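Local coordinates for serpin B3 (Homo sapiens, PDB 4ZK3), which belongs to the serpins and probably inhibits proteases by the family's trapping mechanism, in which the cut reactive-centre loop inserts into the central beta sheet, at residues N8-F13 with V56-Q61; F28-S33 with I381-R386; Y181-W186 with G340-A345; L284-V289 with F333-E338. All blocks are in the same frame, centred on the assembly; numbering follows the deposited sequence.

The four contacts run from the N-terminal helix to the central sheet of the serpin fold, conventionally sheet A. Contact 1 packs the N-terminal helix on the end of helix 47-57. It touches contact 2, whose centre is about 13 Å away, through Met12, which meets Tyr29, Ile381 and Tyr384. Contact 2 lies near the centre of the chain and presses Phe28 and Phe383 against the sheet that holds contacts 3 and 4, with centres about 12 and 15 Å away. Contacts 3 and 4 have centres about 10 Å apart, joined because strand 325-336 pairs with strand 340-351, as expected for an inserted reactive-centre loop. Contact 1 stays about 12 Å from contact 3 at the nearest atoms.

Contact 1: residues N8-F13 with V56-Q61; sequences NTKFMF and VLHFDQ
Phe11, on helix 4-19, lies against the last turn of helix 47-57 in an apolar cluster. With CG anti to the backbone N (chi1 178°), its ring makes a CH-pi contact with Leu57 CD2, which sits over one face, 3.9 Å from the Phe11 centroid and offset toward the rim. At the ring's rim Phe11 CE1 meets Val56 CG1 at 3.6 Å, on the same side as Leu57. A second CH-pi contact involves the imidazole of His58: Lys10 CB stands over its centre, 3.6 Å from the His58 centroid and only 5° off the normal. Polar links hold that imidazole. His58 ND1 donates to Gln61 OE1 at 3.0 Å, the oxygen lying in the ring plane, while NE2 bonds to Asp14 further along helix 4-19, which should fix the rotation of the ring. Lys10 CD rests 3.4 Å from the same Gln61 OE1. No direct hydrogen bond joins the two segments; one water bridges them, donating to Asn8 OD1 (2.9 Å) and to Leu57 O (2.8 Å). Asn8 OD1 also lies at the edge of the Phe59 ring. His58, with positive phi (67°), is the C-prime residue of a Schellman motif that ends helix 47-57, here packed against the N-terminal helix of the serpin fold.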
loop_
_atom_site.group_PDB
_atom_site.type_symbol
_atom_site.label_atom_id
_atom_site.label_comp_id
_atom_site.label_asym_id
_atom_site.label_seq_id
_atom_site.Cartn_x
_atom_site.Cartn_y
_atom_site.Cartn_z
ATOM N N ASN A 8 3.698 7.281 8.344
ATOM C CA ASN A 8 3.188 6.315 7.352
ATOM C C ASN A 8 4.306 5.432 6.763
ATOM O O ASN A 8 4.137 4.205 6.617
ATOM C CB ASN A 8 2.399 7.081 6.274
ATOM C CG ASN A 8 1.193 7.917 6.866
ATOM O OD1 ASN A 8 0.640 7.603 7.946
ATOM N ND2 ASN A 8 0.789 8.963 6.145
ATOM N N THR A 9 5.441 6.063 6.444
ATOM C CA THR A 9 6.626 5.357 5.963
ATOM C C THR A 9 7.224 4.412 7.004
ATOM O O THR A 9 7.675 3.309 6.672
ATOM C CB THR A 9 7.672 6.350 5.432
ATOM O OG1 THR A 9 7.120 7.073 4.327
ATOM C CG2 THR A 9 8.914 5.604 4.913
ATOM N N LYS A 10 7.192 4.790 8.272
ATOM C CA LYS A 10 7.675 3.869 9.328
ATOM C C LYS A 10 6.817 2.638 9.489
ATOM O O LYS A 10 7.314 1.500 9.585
ATOM C CB LYS A 10 7.756 4.613 10.669
ATOM C CG LYS A 10 8.799 5.745 10.693
ATOM C CD LYS A 10 8.735 6.526 12.002
ATOM C CE LYS A 10 9.764 7.630 12.057
ATOM N NZ LYS A 10 11.143 7.056 12.139
ATOM N N PHE A 11 5.514 2.856 9.503
ATOM C CA PHE A 11 4.543 1.762 9.509
ATOM C C PHE A 11 4.743 0.859 8.313
ATOM O O PHE A 11 4.751 -0.379 8.464
ATOM C CB PHE A 11 3.116 2.350 9.543
ATOM C CG PHE A 11 2.037 1.340 9.506
ATOM C CD1 PHE A 11 1.982 0.325 10.409
ATOM C CD2 PHE A 11 0.988 1.453 8.555
ATOM C CE1 PHE A 11 0.941 -0.602 10.403
ATOM C CE2 PHE A 11 -0.030 0.522 8.520
ATOM C CZ PHE A 11 -0.064 -0.520 9.448
ATOM N N MET A 12 4.978 1.457 7.147
ATOM C CA MET A 12 5.324 0.699 5.925
ATOM C C MET A 12 6.529 -0.253 6.140
ATOM O O MET A 12 6.454 -1.434 5.793
ATOM C CB MET A 12 5.590 1.653 4.727
ATOM C CG MET A 12 6.014 0.986 3.383
ATOM S SD MET A 12 6.587 2.243 2.251
ATOM C CE MET A 12 8.317 2.249 2.742
ATOM N N PHE A 13 7.620 0.219 6.744
ATOM C CA PHE A 13 8.743 -0.694 7.018
ATOM C C PHE A 13 8.437 -1.732 8.099
ATOM O O PHE A 13 8.912 -2.897 7.998
ATOM C CB PHE A 13 10.009 0.070 7.329
ATOM C CG PHE A 13 10.643 0.658 6.113
ATOM C CD1 PHE A 13 11.200 -0.176 5.164
ATOM C CD2 PHE A 13 10.622 2.036 5.878
ATOM C CE1 PHE A 13 11.786 0.349 4.019
ATOM C CE2 PHE A 13 11.189 2.572 4.736
ATOM C CZ PHE A 13 11.773 1.728 3.796
ATOM N N VAL A 56 1.080 1.519 16.624
ATOM C CA VAL A 56 1.322 0.725 15.426
ATOM C C VAL A 56 1.394 1.601 14.192
ATOM O O VAL A 56 2.275 1.400 13.371
ATOM C CB VAL A 56 0.244 -0.342 15.319
ATOM C CG1 VAL A 56 0.117 -0.932 13.911
ATOM C CG2 VAL A 56 0.529 -1.433 16.357
ATOM N N LEU A 57 0.495 2.587 14.062
ATOM C CA LEU A 57 0.488 3.504 12.899
ATOM C C LEU A 57 1.587 4.595 12.947
ATOM O O LEU A 57 1.860 5.297 11.935
ATOM C CB LEU A 57 -0.863 4.159 12.786
ATOM C CG LEU A 57 -1.999 3.175 12.462
ATOM C CD1 LEU A 57 -3.317 3.912 12.521
ATOM C CD2 LEU A 57 -1.823 2.568 11.104
ATOM N N HIS A 58 2.229 4.702 14.120
ATOM C CA HIS A 58 3.215 5.755 14.438
ATOM C C HIS A 58 2.516 7.146 14.513
ATOM O O HIS A 58 3.164 8.171 14.467
ATOM C CB HIS A 58 4.460 5.747 13.513
ATOM C CG HIS A 58 5.328 4.502 13.612
ATOM N ND1 HIS A 58 6.584 4.518 14.173
ATOM C CD2 HIS A 58 5.141 3.230 13.189
ATOM C CE1 HIS A 58 7.127 3.310 14.118
ATOM N NE2 HIS A 58 6.274 2.505 13.516
ATOM N N PHE A 59 1.193 7.148 14.708
ATOM C CA PHE A 59 0.396 8.375 14.815
ATOM C C PHE A 59 0.689 9.042 16.150
ATOM O O PHE A 59 0.396 10.218 16.321
ATOM C CB PHE A 59 -1.110 8.084 14.732
ATOM C CG PHE A 59 -1.688 7.993 13.300
ATOM C CD1 PHE A 59 -0.871 7.825 12.180
ATOM C CD2 PHE A 59 -3.079 8.033 13.112
ATOM C CE1 PHE A 59 -1.427 7.721 10.914
ATOM C CE2 PHE A 59 -3.635 7.946 11.869
ATOM C CZ PHE A 59 -2.803 7.796 10.760
ATOM N N ASP A 60 1.272 8.314 17.093
ATOM C CA ASP A 60 1.688 8.952 18.334
ATOM C C ASP A 60 2.974 9.799 18.203
ATOM O O ASP A 60 3.392 10.393 19.205
ATOM C CB ASP A 60 1.809 7.932 19.456
ATOM C CG ASP A 60 2.866 6.849 19.197
ATOM O OD1 ASP A 60 3.597 6.822 18.171
ATOM O OD2 ASP A 60 2.936 5.966 20.047
ATOM N N GLN A 61 3.564 9.862 16.992
ATOM C CA GLN A 61 4.812 10.563 16.721
ATOM C C GLN A 61 4.617 11.721 15.765
ATOM O O GLN A 61 5.604 12.268 15.258
ATOM C CB GLN A 61 5.859 9.619 16.093
ATOM C CG GLN A 61 6.123 8.334 16.889
ATOM C CD GLN A 61 7.110 7.347 16.226
ATOM O OE1 GLN A 61 7.319 7.342 15.018
ATOM N NE2 GLN A 61 7.741 6.508 17.051
HETATM O O HOH W 1 0.722 5.148 9.429
#

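Contact 2: residues F28-S33 with I381-R386; sequences FYSPIS and ILFYGR
Phe28 and Phe383 set their rings almost parallel, planes 7° apart, but slid so far that they barely overlap, with centroids 5.8 Å apart. The touching is done by Phe28 CZ, which meets Phe383 CB at 3.5 Å. Gly385, paired with Phe28, has no side chain, and Phe28 CD1 comes to 4.0 Å from its CA. Tyr29 and Tyr384 project from the other face and lie side by side, pointing the same way. Tyr29 takes the crowded position between its N and carbonyl carbon (chi1 62°), which brings its hydroxyl 3.8 Å from Tyr384 CD1; that hydroxyl bonds to Met12 O of the N-terminal helix. Beneath these side chains Tyr29 and Tyr384 form an antiparallel hydrogen-bonded pair, Tyr384 N to Tyr29 O being 2.9 Å. Past the strand, Ser30 turns OG anti to its own N (chi1 174°) and donates to Leu382 O at 2.7 Å, nearly along the C=O axis. Leu382 and Phe383 form a classic beta bulge opposite Ile373. The same Ser30 OG accepts from Ser33 N at 3.1 Å as the N-cap of helix 31-42, and Ser30 N bonds to His330, in what serpin nomenclature calls the shutter region. One buried hydroxyl thus both donates and accepts, tying the start of the helix to the strand without using any charge.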
loop_
_atom_site.group_PDB
_atom_site.type_symbol
_atom_site.label_atom_id
_atom_site.label_comp_id
_atom_site.label_asym_id
_atom_site.label_seq_id
_atom_site.Cartn_x
_atom_site.Cartn_y
_atom_site.Cartn_z
ATOM N N PHE A 28 3.966 -6.952 -2.389
ATOM C CA PHE A 28 3.415 -5.712 -2.919
ATOM C C PHE A 28 2.155 -5.349 -2.137
ATOM O O PHE A 28 1.257 -6.193 -1.896
ATOM C CB PHE A 28 3.207 -5.792 -4.423
ATOM C CG PHE A 28 2.763 -4.536 -5.000
ATOM C CD1 PHE A 28 3.672 -3.499 -5.210
ATOM C CD2 PHE A 28 1.407 -4.319 -5.243
ATOM C CE1 PHE A 28 3.239 -2.267 -5.698
ATOM C CE2 PHE A 28 0.960 -3.066 -5.695
ATOM C CZ PHE A 28 1.880 -2.049 -5.945
ATOM N N TYR A 29 2.098 -4.079 -1.678
ATOM C CA TYR A 29 1.043 -3.635 -0.767
ATOM C C TYR A 29 1.006 -2.106 -0.765
ATOM O O TYR A 29 1.958 -1.435 -1.244
ATOM C CB TYR A 29 1.246 -4.131 0.660
ATOM C CG TYR A 29 2.521 -3.662 1.370
ATOM C CD1 TYR A 29 3.750 -4.328 1.151
ATOM C CD2 TYR A 29 2.478 -2.675 2.336
ATOM C CE1 TYR A 29 4.925 -3.910 1.802
ATOM C CE2 TYR A 29 3.624 -2.262 2.993
ATOM C CZ TYR A 29 4.855 -2.874 2.714
ATOM O OH TYR A 29 5.994 -2.500 3.430
ATOM N N SER A 30 -0.144 -1.612 -0.351
ATOM C CA SER A 30 -0.353 -0.174 -0.151
ATOM C C SER A 30 -0.403 0.143 1.319
ATOM O O SER A 30 -1.453 0.003 1.962
ATOM C CB SER A 30 -1.637 0.323 -0.798
ATOM O OG SER A 30 -1.805 1.702 -0.417
ATOM N N PRO A 31 0.697 0.685 1.838
ATOM C CA PRO A 31 0.675 1.065 3.243
ATOM C C PRO A 31 -0.357 2.140 3.550
ATOM O O PRO A 31 -0.969 2.149 4.615
ATOM C CB PRO A 31 2.082 1.635 3.482
ATOM C CG PRO A 31 2.650 1.938 2.114
ATOM C CD PRO A 31 1.978 0.974 1.169
ATOM N N ILE A 32 -0.600 3.035 2.608
ATOM C CA ILE A 32 -1.561 4.144 2.827
ATOM C C ILE A 32 -2.971 3.629 2.945
ATOM O O ILE A 32 -3.791 4.127 3.760
ATOM C CB ILE A 32 -1.473 5.158 1.677
ATOM C CG1 ILE A 32 -0.363 6.136 1.955
ATOM C CG2 ILE A 32 -2.732 5.998 1.601
ATOM C CD1 ILE A 32 -0.626 6.997 3.200
ATOM N N SER A 33 -3.277 2.615 2.144
ATOM C CA SER A 33 -4.611 1.957 2.227
ATOM C C SER A 33 -4.826 1.365 3.590
ATOM O O SER A 33 -5.914 1.491 4.219
ATOM C CB SER A 33 -4.711 0.901 1.128
ATOM O OG SER A 33 -5.852 0.095 1.329
ATOM N N ILE A 381 4.392 7.475 0.275
ATOM C CA ILE A 381 4.594 6.215 -0.444
ATOM C C ILE A 381 3.266 5.505 -0.462
ATOM O O ILE A 381 2.747 5.078 0.589
ATOM C CB ILE A 381 5.737 5.417 0.163
ATOM C CG1 ILE A 381 7.035 6.288 0.114
ATOM C CG2 ILE A 381 5.935 4.127 -0.647
ATOM C CD1 ILE A 381 8.241 5.562 0.714
ATOM N N LEU A 382 2.678 5.454 -1.649
ATOM C CA LEU A 382 1.344 4.871 -1.839
ATOM C C LEU A 382 1.379 3.337 -1.950
ATOM O O LEU A 382 0.403 2.668 -1.539
ATOM C CB LEU A 382 0.713 5.449 -3.105
ATOM C CG LEU A 382 0.565 6.991 -3.121
ATOM C CD1 LEU A 382 0.090 7.492 -4.455
ATOM C CD2 LEU A 382 -0.234 7.582 -2.015
ATOM N N PHE A 383 2.457 2.826 -2.555
ATOM C CA PHE A 383 2.599 1.406 -2.826
ATOM C C PHE A 383 4.071 1.076 -2.694
ATOM O O PHE A 383 4.947 1.904 -3.060
ATOM C CB PHE A 383 2.196 0.999 -4.273
ATOM C CG PHE A 383 0.752 1.343 -4.676
ATOM C CD1 PHE A 383 -0.307 0.462 -4.449
ATOM C CD2 PHE A 383 0.499 2.566 -5.332
ATOM C CE1 PHE A 383 -1.601 0.792 -4.889
ATOM C CE2 PHE A 383 -0.791 2.930 -5.709
ATOM C CZ PHE A 383 -1.846 2.035 -5.497
ATOM N N TYR A 384 4.340 -0.142 -2.193
ATOM C CA TYR A 384 5.717 -0.581 -1.920
ATOM C C TYR A 384 5.829 -2.065 -2.186
ATOM O O TYR A 384 4.908 -2.816 -1.909
ATOM C CB TYR A 384 6.120 -0.286 -0.449
ATOM C CG TYR A 384 7.567 -0.510 -0.127
ATOM C CD1 TYR A 384 8.033 -1.742 0.269
ATOM C CD2 TYR A 384 8.500 0.531 -0.263
ATOM C CE1 TYR A 384 9.358 -1.927 0.580
ATOM C CE2 TYR A 384 9.846 0.342 0.010
ATOM C CZ TYR A 384 10.271 -0.899 0.385
ATOM O OH TYR A 384 11.596 -1.102 0.705
ATOM N N GLY A 385 6.976 -2.479 -2.698
ATOM C CA GLY A 385 7.124 -3.843 -3.133
ATOM C C GLY A 385 8.511 -4.356 -3.317
ATOM O O GLY A 385 9.493 -3.600 -3.339
ATOM N N ARG A 386 8.583 -5.677 -3.417
ATOM C CA ARG A 386 9.813 -6.370 -3.759
ATOM C C ARG A 386 9.506 -7.344 -4.879
ATOM O O ARG A 386 8.518 -8.131 -4.795
ATOM C CB ARG A 386 10.358 -7.188 -2.593
ATOM C CG ARG A 386 11.514 -8.103 -3.050
ATOM C CD ARG A 386 12.054 -8.922 -1.936
ATOM N NE ARG A 386 11.207 -10.018 -1.635
ATOM C CZ ARG A 386 11.159 -10.676 -0.467
ATOM N NH1 ARG A 386 11.873 -10.324 0.591
ATOM N NH2 ARG A 386 10.352 -11.718 -0.363
#

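Contact 3: residues Y181-W186 with G340-A345; sequences YFKGQW and GAEAAA
Gly340 slides its CA over one face of Trp186, 3.4 Å from the centroid of the five-membered ring, where the strand begins that fills the centre of serpin sheet A. Strand 340-351 runs antiparallel to strand 174-185 and also pairs with strand 325-336, the placement expected of a reactive-centre loop inserted after cleavage. Trp186 NE1 bonds to Thr337 O, which helps hold the indole in place. Ala341 forms a hydrogen-bonded pair with Gly184, Gly184 N to Ala341 O being 2.9 Å, and its methyl lies beside the indole. Glu342 points to the other face. Extended from a CG anti to the backbone N (chi1 179°), it brings OE2 to 2.6 Å from Tyr181 OH, which donates to it. The oxygen lies in the plane of the tyrosine ring, but is met on its anti side with the donor 33° out of the carboxylate plane. Glu342 OE1 accepts from a water at 2.6 Å, and that water accepts from Lys183 NZ at 3.0 Å, so the opposite charges are linked through solvent; Lys158 adds a long, weak ion pair to Glu342 OE1. Ala343 is gripped twice by Phe182, with Ala343 N to Phe182 O at 2.7 Å. Ala344 then turns its methyl to the edge of Tyr181, CB lying 4.0 Å from CD1, near the ring plane.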
loop_
_atom_site.group_PDB
_atom_site.type_symbol
_atom_site.label_atom_id
_atom_site.label_comp_id
_atom_site.label_asym_id
_atom_site.label_seq_id
_atom_site.Cartn_x
_atom_site.Cartn_y
_atom_site.Cartn_z
ATOM N N TYR A 181 -6.307 3.337 -6.165
ATOM C CA TYR A 181 -6.109 2.991 -7.563
ATOM C C TYR A 181 -5.273 4.059 -8.262
ATOM O O TYR A 181 -5.518 5.258 -8.094
ATOM C CB TYR A 181 -7.449 2.816 -8.309
ATOM C CG TYR A 181 -7.238 2.528 -9.762
ATOM C CD1 TYR A 181 -6.962 1.245 -10.169
ATOM C CD2 TYR A 181 -7.254 3.563 -10.745
ATOM C CE1 TYR A 181 -6.716 0.938 -11.490
ATOM C CE2 TYR A 181 -6.996 3.256 -12.089
ATOM C CZ TYR A 181 -6.746 1.947 -12.459
ATOM O OH TYR A 181 -6.486 1.562 -13.774
ATOM N N PHE A 182 -4.260 3.616 -9.005
ATOM C CA PHE A 182 -3.372 4.474 -9.727
ATOM C C PHE A 182 -3.138 3.874 -11.129
ATOM O O PHE A 182 -2.860 2.687 -11.246
ATOM C CB PHE A 182 -2.049 4.568 -9.009
ATOM C CG PHE A 182 -0.984 5.197 -9.835
ATOM C CD1 PHE A 182 -1.078 6.549 -10.177
ATOM C CD2 PHE A 182 0.076 4.441 -10.320
ATOM C CE1 PHE A 182 -0.084 7.143 -10.982
ATOM C CE2 PHE A 182 1.048 5.011 -11.092
ATOM C CZ PHE A 182 0.986 6.357 -11.423
ATOM N N LYS A 183 -3.262 4.670 -12.187
ATOM C CA LYS A 183 -2.742 4.259 -13.482
ATOM C C LYS A 183 -2.098 5.454 -14.137
ATOM O O LYS A 183 -2.690 6.486 -14.192
ATOM C CB LYS A 183 -3.831 3.702 -14.393
ATOM C CG LYS A 183 -3.277 3.075 -15.693
ATOM C CD LYS A 183 -4.418 2.636 -16.636
ATOM C CE LYS A 183 -3.884 2.266 -18.015
ATOM N NZ LYS A 183 -4.653 1.082 -18.520
ATOM N N GLY A 184 -0.845 5.369 -14.529
ATOM C CA GLY A 184 -0.183 6.546 -15.093
ATOM C C GLY A 184 0.778 6.182 -16.194
ATOM O O GLY A 184 1.354 5.079 -16.183
ATOM N N GLN A 185 0.945 7.093 -17.126
ATOM C CA GLN A 185 1.970 7.008 -18.166
ATOM C C GLN A 185 3.359 7.418 -17.640
ATOM O O GLN A 185 3.456 8.397 -16.920
ATOM C CB GLN A 185 1.614 7.964 -19.308
ATOM C CG GLN A 185 0.290 7.680 -20.048
ATOM C CD GLN A 185 -0.106 8.816 -21.002
ATOM O OE1 GLN A 185 0.738 9.492 -21.587
ATOM N NE2 GLN A 185 -1.381 9.046 -21.123
ATOM N N TRP A 186 4.416 6.695 -18.060
ATOM C CA TRP A 186 5.790 7.111 -17.832
ATOM C C TRP A 186 5.933 8.421 -18.488
ATOM O O TRP A 186 5.321 8.647 -19.517
ATOM C CB TRP A 186 6.788 6.148 -18.481
ATOM C CG TRP A 186 6.829 4.814 -17.912
ATOM C CD1 TRP A 186 6.615 3.649 -18.597
ATOM C CD2 TRP A 186 7.028 4.423 -16.532
ATOM N NE1 TRP A 186 6.688 2.569 -17.758
ATOM C CE2 TRP A 186 6.959 3.002 -16.487
ATOM C CE3 TRP A 186 7.243 5.127 -15.330
ATOM C CZ2 TRP A 186 7.100 2.276 -15.290
ATOM C CZ3 TRP A 186 7.388 4.428 -14.174
ATOM C CH2 TRP A 186 7.317 3.010 -14.142
ATOM N N GLY A 340 3.413 2.621 -19.043
ATOM C CA GLY A 340 3.451 3.048 -17.655
ATOM C C GLY A 340 3.122 1.982 -16.644
ATOM O O GLY A 340 3.606 0.825 -16.696
ATOM N N ALA A 341 2.369 2.359 -15.622
ATOM C CA ALA A 341 2.069 1.376 -14.589
ATOM C C ALA A 341 0.657 1.557 -14.099
ATOM O O ALA A 341 0.080 2.608 -14.265
ATOM C CB ALA A 341 3.091 1.480 -13.461
ATOM N N GLU A 342 0.111 0.504 -13.533
ATOM C CA GLU A 342 -1.210 0.493 -12.979
ATOM C C GLU A 342 -1.091 -0.213 -11.686
ATOM O O GLU A 342 -0.507 -1.327 -11.633
ATOM C CB GLU A 342 -2.175 -0.294 -13.900
ATOM C CG GLU A 342 -3.614 -0.386 -13.395
ATOM C CD GLU A 342 -4.545 -1.105 -14.413
ATOM O OE1 GLU A 342 -4.042 -1.899 -15.264
ATOM O OE2 GLU A 342 -5.781 -0.898 -14.321
ATOM N N ALA A 343 -1.598 0.421 -10.618
ATOM C CA ALA A 343 -1.471 -0.156 -9.317
ATOM C C ALA A 343 -2.758 0.024 -8.540
ATOM O O ALA A 343 -3.351 1.118 -8.641
ATOM C CB ALA A 343 -0.297 0.456 -8.558
ATOM N N ALA A 344 -3.120 -0.997 -7.753
ATOM C CA ALA A 344 -4.348 -0.996 -6.965
ATOM C C ALA A 344 -4.225 -1.746 -5.722
ATOM O O ALA A 344 -3.472 -2.697 -5.645
ATOM C CB ALA A 344 -5.510 -1.580 -7.773
ATOM N N ALA A 345 -5.000 -1.371 -4.701
ATOM C CA ALA A 345 -5.009 -2.164 -3.450
ATOM C C ALA A 345 -6.250 -1.884 -2.701
ATOM O O ALA A 345 -6.965 -0.879 -2.976
ATOM C CB ALA A 345 -3.784 -1.885 -2.598
HETATM O O HOH W 2 -5.452 -1.562 -17.441
#

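Contact 4: residues L284-V289 with F333-E338; sequences LPRFKV and FVEVTE
Arg286 and Glu338 form the salt bridge of this contact, NH1 donating to OE1 at 2.7 Å. The carboxylate uses its syn lone pair and the oxygen lies close to the guanidinium plane, although the two groups are turned 40° apart. A bend at chi3 (42°) turns the edge of the guanidinium toward Glu338, whose OE2 has a second partner in Thr195. The backbones follow as antiparallel strands: Val289 and Val334 bond in both directions, Val289 N to Val334 O being 2.8 Å, and Val336 N donates to Phe287 O at 2.9 Å. The return bond from Phe287 N to Val336 O is weak at 3.3 Å, just where the chain of 284-289 bends away. On the face that carries Lys288 and Glu335, Lys288 NZ stays 4.1 Å from Glu335 OE1, near but beyond a salt bridge. On the other face Val336 CB sits over the Phe287 ring, 4.1 Å from its centroid, and Val336 CG2 touches Phe287 CZ at 3.7 Å. Val289 CB meets Val334 CG1, and both side chains touch Phe28. This part of sheet A is therefore two-sided: Lys288 and Glu335 lie on the more exposed face, whereas Phe287, Val289, Val334 and Val336 make the opposite one apolar and turned into the serpin core.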
loop_
_atom_site.group_PDB
_atom_site.type_symbol
_atom_site.label_atom_id
_atom_site.label_comp_id
_atom_site.label_asym_id
_atom_site.label_seq_id
_atom_site.Cartn_x
_atom_site.Cartn_y
_atom_site.Cartn_z
ATOM N N LEU A 284 14.398 -2.469 -17.470
ATOM C CA LEU A 284 13.319 -2.740 -16.500
ATOM C C LEU A 284 12.363 -3.762 -17.082
ATOM O O LEU A 284 11.916 -3.596 -18.198
ATOM C CB LEU A 284 12.571 -1.410 -16.239
ATOM C CG LEU A 284 11.533 -1.397 -15.100
ATOM C CD1 LEU A 284 12.196 -1.467 -13.735
ATOM C CD2 LEU A 284 10.627 -0.184 -15.175
ATOM N N PRO A 285 12.067 -4.826 -16.359
ATOM C CA PRO A 285 11.185 -5.858 -16.903
ATOM C C PRO A 285 9.690 -5.443 -16.908
ATOM O O PRO A 285 9.251 -4.602 -16.118
ATOM C CB PRO A 285 11.426 -7.038 -15.994
ATOM C CG PRO A 285 11.827 -6.395 -14.679
ATOM C CD PRO A 285 12.584 -5.169 -15.037
ATOM N N ARG A 286 8.943 -5.989 -17.856
ATOM C CA ARG A 286 7.489 -5.975 -17.804
ATOM C C ARG A 286 7.229 -6.944 -16.719
ATOM O O ARG A 286 7.853 -8.012 -16.697
ATOM C CB ARG A 286 6.877 -6.550 -19.086
ATOM C CG ARG A 286 7.084 -5.702 -20.308
ATOM C CD ARG A 286 6.433 -6.268 -21.599
ATOM N NE ARG A 286 5.104 -6.804 -21.377
ATOM C CZ ARG A 286 3.946 -6.208 -21.657
ATOM N NH1 ARG A 286 3.865 -5.035 -22.273
ATOM N NH2 ARG A 286 2.838 -6.831 -21.334
ATOM N N PHE A 287 6.391 -6.575 -15.756
ATOM C CA PHE A 287 6.078 -7.486 -14.672
ATOM C C PHE A 287 4.704 -7.207 -14.072
ATOM O O PHE A 287 4.157 -6.095 -14.199
ATOM C CB PHE A 287 7.167 -7.506 -13.568
ATOM C CG PHE A 287 7.297 -6.215 -12.741
ATOM C CD1 PHE A 287 6.563 -6.038 -11.570
ATOM C CD2 PHE A 287 8.211 -5.285 -13.060
ATOM C CE1 PHE A 287 6.773 -4.915 -10.769
ATOM C CE2 PHE A 287 8.409 -4.154 -12.313
ATOM C CZ PHE A 287 7.680 -3.950 -11.159
ATOM N N LYS A 288 4.200 -8.203 -13.372
ATOM C CA LYS A 288 2.915 -8.129 -12.699
ATOM C C LYS A 288 3.037 -8.789 -11.367
ATOM O O LYS A 288 3.527 -9.915 -11.286
ATOM C CB LYS A 288 1.894 -8.871 -13.544
ATOM C CG LYS A 288 0.494 -8.991 -12.951
ATOM C CD LYS A 288 -0.458 -9.709 -13.885
ATOM C CE LYS A 288 -0.810 -8.817 -15.059
ATOM N NZ LYS A 288 -1.726 -9.522 -15.994
ATOM N N VAL A 289 2.637 -8.112 -10.306
ATOM C CA VAL A 289 2.618 -8.726 -9.010
ATOM C C VAL A 289 1.208 -8.619 -8.389
ATOM O O VAL A 289 0.624 -7.524 -8.339
ATOM C CB VAL A 289 3.651 -8.061 -8.089
ATOM C CG1 VAL A 289 3.518 -8.543 -6.650
ATOM C CG2 VAL A 289 5.074 -8.286 -8.598
ATOM N N PHE A 333 -2.181 -5.205 -6.313
ATOM C CA PHE A 333 -1.855 -5.529 -7.717
ATOM C C PHE A 333 -0.982 -4.431 -8.303
ATOM O O PHE A 333 -1.255 -3.232 -8.096
ATOM C CB PHE A 333 -3.188 -5.534 -8.498
ATOM C CG PHE A 333 -3.038 -5.589 -10.015
ATOM C CD1 PHE A 333 -2.844 -4.424 -10.772
ATOM C CD2 PHE A 333 -3.158 -6.802 -10.682
ATOM C CE1 PHE A 333 -2.685 -4.478 -12.180
ATOM C CE2 PHE A 333 -3.071 -6.863 -12.106
ATOM C CZ PHE A 333 -2.834 -5.694 -12.842
ATOM N N VAL A 334 0.058 -4.791 -9.048
ATOM C CA VAL A 334 0.748 -3.814 -9.871
ATOM C C VAL A 334 1.120 -4.486 -11.182
ATOM O O VAL A 334 1.492 -5.677 -11.199
ATOM C CB VAL A 334 2.041 -3.251 -9.154
ATOM C CG1 VAL A 334 3.010 -4.353 -8.783
ATOM C CG2 VAL A 334 2.702 -2.124 -9.926
ATOM N N GLU A 335 1.050 -3.712 -12.252
ATOM C CA GLU A 335 1.616 -4.141 -13.526
ATOM C C GLU A 335 2.390 -3.007 -14.130
ATOM O O GLU A 335 1.907 -1.891 -14.228
ATOM C CB GLU A 335 0.523 -4.585 -14.525
ATOM C CG GLU A 335 1.130 -5.058 -15.851
ATOM C CD GLU A 335 0.176 -5.741 -16.792
ATOM O OE1 GLU A 335 -1.041 -5.533 -16.685
ATOM O OE2 GLU A 335 0.685 -6.477 -17.657
ATOM N N VAL A 336 3.570 -3.327 -14.614
ATOM C CA VAL A 336 4.440 -2.388 -15.315
ATOM C C VAL A 336 4.584 -2.806 -16.795
ATOM O O VAL A 336 4.806 -3.966 -17.095
ATOM C CB VAL A 336 5.796 -2.397 -14.538
ATOM C CG1 VAL A 336 6.956 -1.815 -15.327
ATOM C CG2 VAL A 336 5.598 -1.639 -13.226
ATOM N N THR A 337 4.394 -1.844 -17.700
ATOM C CA THR A 337 4.480 -2.029 -19.129
ATOM C C THR A 337 5.345 -0.908 -19.676
ATOM O O THR A 337 5.812 -0.037 -18.926
ATOM C CB THR A 337 3.103 -1.935 -19.843
ATOM O OG1 THR A 337 2.667 -0.560 -19.862
ATOM C CG2 THR A 337 2.068 -2.821 -19.153
ATOM N N GLU A 338 5.549 -0.938 -20.998
ATOM C CA GLU A 338 6.216 0.148 -21.737
ATOM C C GLU A 338 5.491 1.502 -21.678
ATOM O O GLU A 338 6.142 2.560 -21.803
ATOM C CB GLU A 338 6.405 -0.279 -23.226
ATOM C CG GLU A 338 7.360 -1.449 -23.418
ATOM C CD GLU A 338 6.729 -2.838 -23.335
ATOM O OE1 GLU A 338 5.580 -2.984 -22.860
ATOM O OE2 GLU A 338 7.383 -3.843 -23.723
#